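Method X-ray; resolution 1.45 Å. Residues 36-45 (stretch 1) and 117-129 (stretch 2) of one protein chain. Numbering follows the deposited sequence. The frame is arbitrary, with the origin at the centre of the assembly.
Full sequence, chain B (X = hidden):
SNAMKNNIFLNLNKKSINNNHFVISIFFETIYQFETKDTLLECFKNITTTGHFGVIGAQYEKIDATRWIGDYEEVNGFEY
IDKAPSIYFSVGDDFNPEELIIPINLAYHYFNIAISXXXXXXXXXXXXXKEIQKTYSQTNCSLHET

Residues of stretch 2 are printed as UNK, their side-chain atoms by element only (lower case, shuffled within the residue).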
# COMPACT_ATOMS: atom_id res chain seq x y z
N THR B 36 16.29 -7.37 -7.38
CA THR B 36 17.60 -6.77 -7.18
C THR B 36 17.51 -5.25 -7.34
O THR B 36 16.54 -4.73 -7.90
CB THR B 36 18.63 -7.30 -8.18
OG1 THR B 36 18.28 -6.85 -9.50
CG2 THR B 36 18.70 -8.83 -8.14
N LYS B 37 18.52 -4.54 -6.86
CA LYS B 37 18.53 -3.09 -7.01
C LYS B 37 18.66 -2.71 -8.48
O LYS B 37 18.09 -1.72 -8.92
CB LYS B 37 19.63 -2.44 -6.16
CG LYS B 37 19.35 -2.52 -4.66
CD LYS B 37 20.39 -1.80 -3.84
CE LYS B 37 20.09 -1.95 -2.36
NZ LYS B 37 20.09 -3.38 -1.91
N ASP B 38 19.39 -3.52 -9.25
CA ASP B 38 19.50 -3.27 -10.69
C ASP B 38 18.14 -3.37 -11.37
O ASP B 38 17.82 -2.57 -12.25
CB ASP B 38 20.49 -4.24 -11.35
CG ASP B 38 21.94 -3.91 -11.05
OD1 ASP B 38 22.21 -2.78 -10.57
OD2 ASP B 38 22.80 -4.77 -11.31
N THR B 39 17.33 -4.34 -10.97
CA THR B 39 15.96 -4.44 -11.48
C THR B 39 15.12 -3.22 -11.11
O THR B 39 14.39 -2.68 -11.94
CB THR B 39 15.29 -5.72 -10.98
OG1 THR B 39 15.97 -6.84 -11.57
CG2 THR B 39 13.81 -5.76 -11.35
N LEU B 40 15.23 -2.77 -9.86
CA LEU B 40 14.52 -1.56 -9.45
C LEU B 40 14.92 -0.35 -10.30
O LEU B 40 14.07 0.44 -10.68
CB LEU B 40 14.76 -1.28 -7.97
CG LEU B 40 14.05 -0.06 -7.38
CD1 LEU B 40 12.52 -0.18 -7.49
CD2 LEU B 40 14.46 0.13 -5.93
N LEU B 41 16.21 -0.22 -10.60
CA LEU B 41 16.67 0.85 -11.48
C LEU B 41 16.00 0.77 -12.85
O LEU B 41 15.61 1.80 -13.41
CB LEU B 41 18.20 0.86 -11.60
CG LEU B 41 18.94 1.40 -10.38
CD1 LEU B 41 20.43 1.28 -10.59
CD2 LEU B 41 18.56 2.84 -10.14
N GLU B 42 15.84 -0.44 -13.39
CA GLU B 42 15.17 -0.60 -14.68
C GLU B 42 13.69 -0.22 -14.58
O GLU B 42 13.13 0.40 -15.49
CB GLU B 42 15.33 -2.03 -15.22
CG GLU B 42 16.78 -2.40 -15.54
CD GLU B 42 17.44 -1.43 -16.51
OE1 GLU B 42 16.86 -1.17 -17.58
OE2 GLU B 42 18.54 -0.94 -16.19
N CYS B 43 13.07 -0.59 -13.46
CA CYS B 43 11.70 -0.17 -13.16
C CYS B 43 11.58 1.37 -13.18
O CYS B 43 10.64 1.91 -13.76
CB CYS B 43 11.26 -0.72 -11.79
SG CYS B 43 9.69 -0.11 -11.21
N PHE B 44 12.53 2.06 -12.57
CA PHE B 44 12.54 3.53 -12.59
C PHE B 44 12.71 4.08 -14.00
O PHE B 44 12.13 5.11 -14.35
CB PHE B 44 13.64 4.10 -11.69
CG PHE B 44 13.33 4.05 -10.21
CD1 PHE B 44 12.19 4.67 -9.71
CD2 PHE B 44 14.21 3.46 -9.32
CE1 PHE B 44 11.92 4.64 -8.35
CE2 PHE B 44 13.96 3.44 -7.96
CZ PHE B 44 12.80 4.02 -7.48
N LYS B 45 13.51 3.40 -14.82
CA LYS B 45 13.85 3.89 -16.16
C LYS B 45 12.75 3.69 -17.20
O LYS B 45 12.55 4.54 -18.07
CB LYS B 45 15.11 3.20 -16.68
CG LYS B 45 16.38 3.67 -16.05
CD LYS B 45 17.56 3.11 -16.79
CE LYS B 45 18.32 2.14 -15.92
NZ LYS B 45 19.47 1.55 -16.65
N UNK B 117 13.70 8.68 -2.43
CA UNK B 117 13.75 7.82 -1.24
C UNK B 117 14.86 6.78 -1.39
O UNK B 117 15.64 6.54 -0.47
c UNK B 117 11.31 7.98 -0.48
o UNK B 117 11.59 9.03 0.13
c UNK B 117 12.42 7.08 -1.01
o UNK B 117 10.13 7.61 -0.65
N UNK B 118 14.92 6.17 -2.57
CA UNK B 118 15.89 5.11 -2.82
C UNK B 118 17.34 5.62 -2.76
O UNK B 118 18.18 5.02 -2.08
c UNK B 118 18.56 1.46 -5.15
c UNK B 118 16.64 3.39 -4.52
c UNK B 118 17.60 1.20 -4.18
c UNK B 118 17.61 3.64 -5.48
c UNK B 118 15.62 4.44 -4.17
c UNK B 118 18.56 2.68 -5.80
c UNK B 118 16.65 2.17 -3.87
N UNK B 119 17.63 6.71 -3.46
CA UNK B 119 19.01 7.20 -3.48
C UNK B 119 19.43 7.74 -2.10
O UNK B 119 20.61 7.68 -1.73
c UNK B 119 19.40 10.60 -3.69
c UNK B 119 18.20 10.14 -5.85
c UNK B 119 18.54 9.59 -4.47
c UNK B 119 19.23 8.23 -4.59
N UNK B 120 18.46 8.28 -1.35
CA UNK B 120 18.75 8.78 -0.01
C UNK B 120 19.16 7.61 0.88
O UNK B 120 20.13 7.71 1.64
c UNK B 120 17.71 9.73 2.09
c UNK B 120 17.55 9.55 0.59
c UNK B 120 17.44 10.91 -0.09
c UNK B 120 16.14 11.66 0.18
N UNK B 121 18.46 6.49 0.74
CA UNK B 121 18.73 5.30 1.55
C UNK B 121 19.95 4.52 1.07
O UNK B 121 20.60 3.84 1.86
c UNK B 121 17.51 4.39 1.57
N UNK B 122 20.25 4.62 -0.23
CA UNK B 122 21.34 3.87 -0.86
C UNK B 122 22.26 4.79 -1.65
O UNK B 122 22.22 4.81 -2.88
c UNK B 122 18.68 1.51 -0.85
c UNK B 122 20.01 1.73 -0.99
n UNK B 122 20.64 0.79 -0.21
c UNK B 122 20.76 2.78 -1.75
c UNK B 122 19.73 0.01 0.36
n UNK B 122 18.54 0.43 -0.01
N UNK B 123 23.08 5.58 -0.93
CA UNK B 123 23.91 6.61 -1.56
C UNK B 123 24.88 6.08 -2.61
O UNK B 123 25.33 6.85 -3.45
c UNK B 123 23.18 5.60 0.54
c UNK B 123 24.67 7.24 -0.39
c UNK B 123 24.46 6.35 0.78
N UNK B 124 25.20 4.79 -2.55
CA UNK B 124 26.04 4.16 -3.57
C UNK B 124 25.42 4.29 -4.98
O UNK B 124 26.12 4.20 -5.98
c UNK B 124 25.12 1.76 -3.14
c UNK B 124 26.33 2.70 -3.19
o UNK B 124 24.52 2.50 -0.89
o UNK B 124 23.76 0.55 -1.56
c UNK B 124 24.43 1.60 -1.76
N UNK B 125 24.11 4.54 -5.04
CA UNK B 125 23.42 4.66 -6.32
C UNK B 125 23.15 6.11 -6.74
O UNK B 125 22.35 6.35 -7.64
c UNK B 125 22.85 -0.38 -6.27
c UNK B 125 22.74 0.28 -7.48
c UNK B 125 22.36 2.36 -6.31
c UNK B 125 22.12 3.85 -6.32
c UNK B 125 22.50 1.64 -7.49
c UNK B 125 22.48 1.67 -5.11
o UNK B 125 23.10 -1.73 -6.23
c UNK B 125 22.72 0.32 -5.09
N UNK B 126 23.82 7.06 -6.09
CA UNK B 126 23.62 8.49 -6.34
C UNK B 126 23.67 8.87 -7.82
O UNK B 126 22.72 9.45 -8.36
n UNK B 126 23.26 12.80 -5.30
c UNK B 126 24.58 10.82 -5.80
c UNK B 126 23.49 11.52 -5.00
o UNK B 126 22.86 10.92 -4.11
c UNK B 126 24.66 9.32 -5.56
N UNK B 127 24.79 8.55 -8.47
CA UNK B 127 25.01 8.94 -9.86
C UNK B 127 23.93 8.39 -10.80
O UNK B 127 23.38 9.12 -11.62
c UNK B 127 28.57 8.67 -13.49
c UNK B 127 28.12 8.24 -12.10
n UNK B 127 27.56 8.36 -14.53
c UNK B 127 26.40 8.48 -10.31
c UNK B 127 26.77 8.84 -11.74
N UNK B 128 23.63 7.10 -10.68
CA UNK B 128 22.67 6.46 -11.57
C UNK B 128 21.26 7.01 -11.37
O UNK B 128 20.52 7.21 -12.33
c UNK B 128 25.14 2.06 -12.00
c UNK B 128 23.92 4.26 -11.86
n UNK B 128 25.10 0.62 -11.64
c UNK B 128 23.93 2.80 -11.44
c UNK B 128 22.67 4.95 -11.35
N UNK B 129 20.89 7.25 -10.12
CA UNK B 129 19.55 7.77 -9.82
C UNK B 129 19.39 9.22 -10.27
O UNK B 129 18.33 9.60 -10.77
s UNK B 129 19.02 5.93 -7.83
c UNK B 129 19.24 7.64 -8.34
O HOH W 1 23.61 -3.16 -8.36

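Position 117 has two side-chain carbons, the second carrying two oxygens. It does not touch stretch 1. This is Asp117, and both oxygens are hydrogen-bonded elsewhere in the structure.

Position 118 has one carbon and then a ring of six carbons, with no heteroatom. The ring lies among Lys37, Leu40, Leu41 and Phe44. This is Phe118. Leu40 CD2 sits over one face, 3.6 Å from Phe118 CD1, while Lys37 CD lies at the edge, 4.0 Å from Phe118 CZ.

Position 119 has four carbons forked at the second, out of reach of stretch 1: Leu119. Position 120 also has four carbons out of reach, but the fork is at the first and one arm is two carbons long: Ile120. It touches a crystal neighbour. Position 121 has a single carbon, also out of reach: Ala121.

Position 122 has one carbon and a five-membered ring of three carbons and two nitrogens, with Lys37 CE over one ring face. Only an imidazole fits: His122. Lys37 CE is 3.4 Å from His122 CE1, in a CH-pi contact. Here the chain leaves helical geometry.

Position 123 has three carbons that close a ring onto the backbone nitrogen, out of reach of stretch 1: Pro123. Position 124 has three carbons, the third carrying two oxygens. Its CA-to-CB bond points sideways and its end comes nearer stretch 1, but without real contact: Glu124. It accepts a weak hydrogen bond, His122 ND1 to Glu124 OE1 at 3.4 Å.

Position 125 has one carbon and a six-carbon ring bearing one oxygen, close to Lys37 and Leu41: Tyr125. Lys37 CD is 3.4 Å from Tyr125 CE1, and Leu41 CD1 is 3.7 Å from Tyr125 CD2. One water joins Tyr125 OH and Asp38 OD1, each 2.6 Å from the water oxygen.

Position 126 has three carbons, the third bearing one oxygen and one nitrogen, out of reach: Gln126. Position 127 has four carbons in a row ending in nitrogen, also out of reach: Lys127. Position 128 has the same composition but touches Leu41: Lys128. Leu41 CD1 is 3.9 Å from Lys128 CD.

Position 129 has one carbon and one sulfur, next to Leu41: Cys129. Its SG is 3.9 Å from Leu41 CD2.

The contact works by packing, with no direct hydrogen bond between the stretches. Phe118 is the knob in a hole formed by Lys37, Leu40, Leu41 and Phe44. Leu41 touches Phe118, Tyr125, Lys128 and Cys129. Lys37 lends carbon surface to Phe118, His122 and Tyr125. The water adds a polar link at Asp38.

Stretch 2, residues 117-129: DFLIAHPEYQKKC
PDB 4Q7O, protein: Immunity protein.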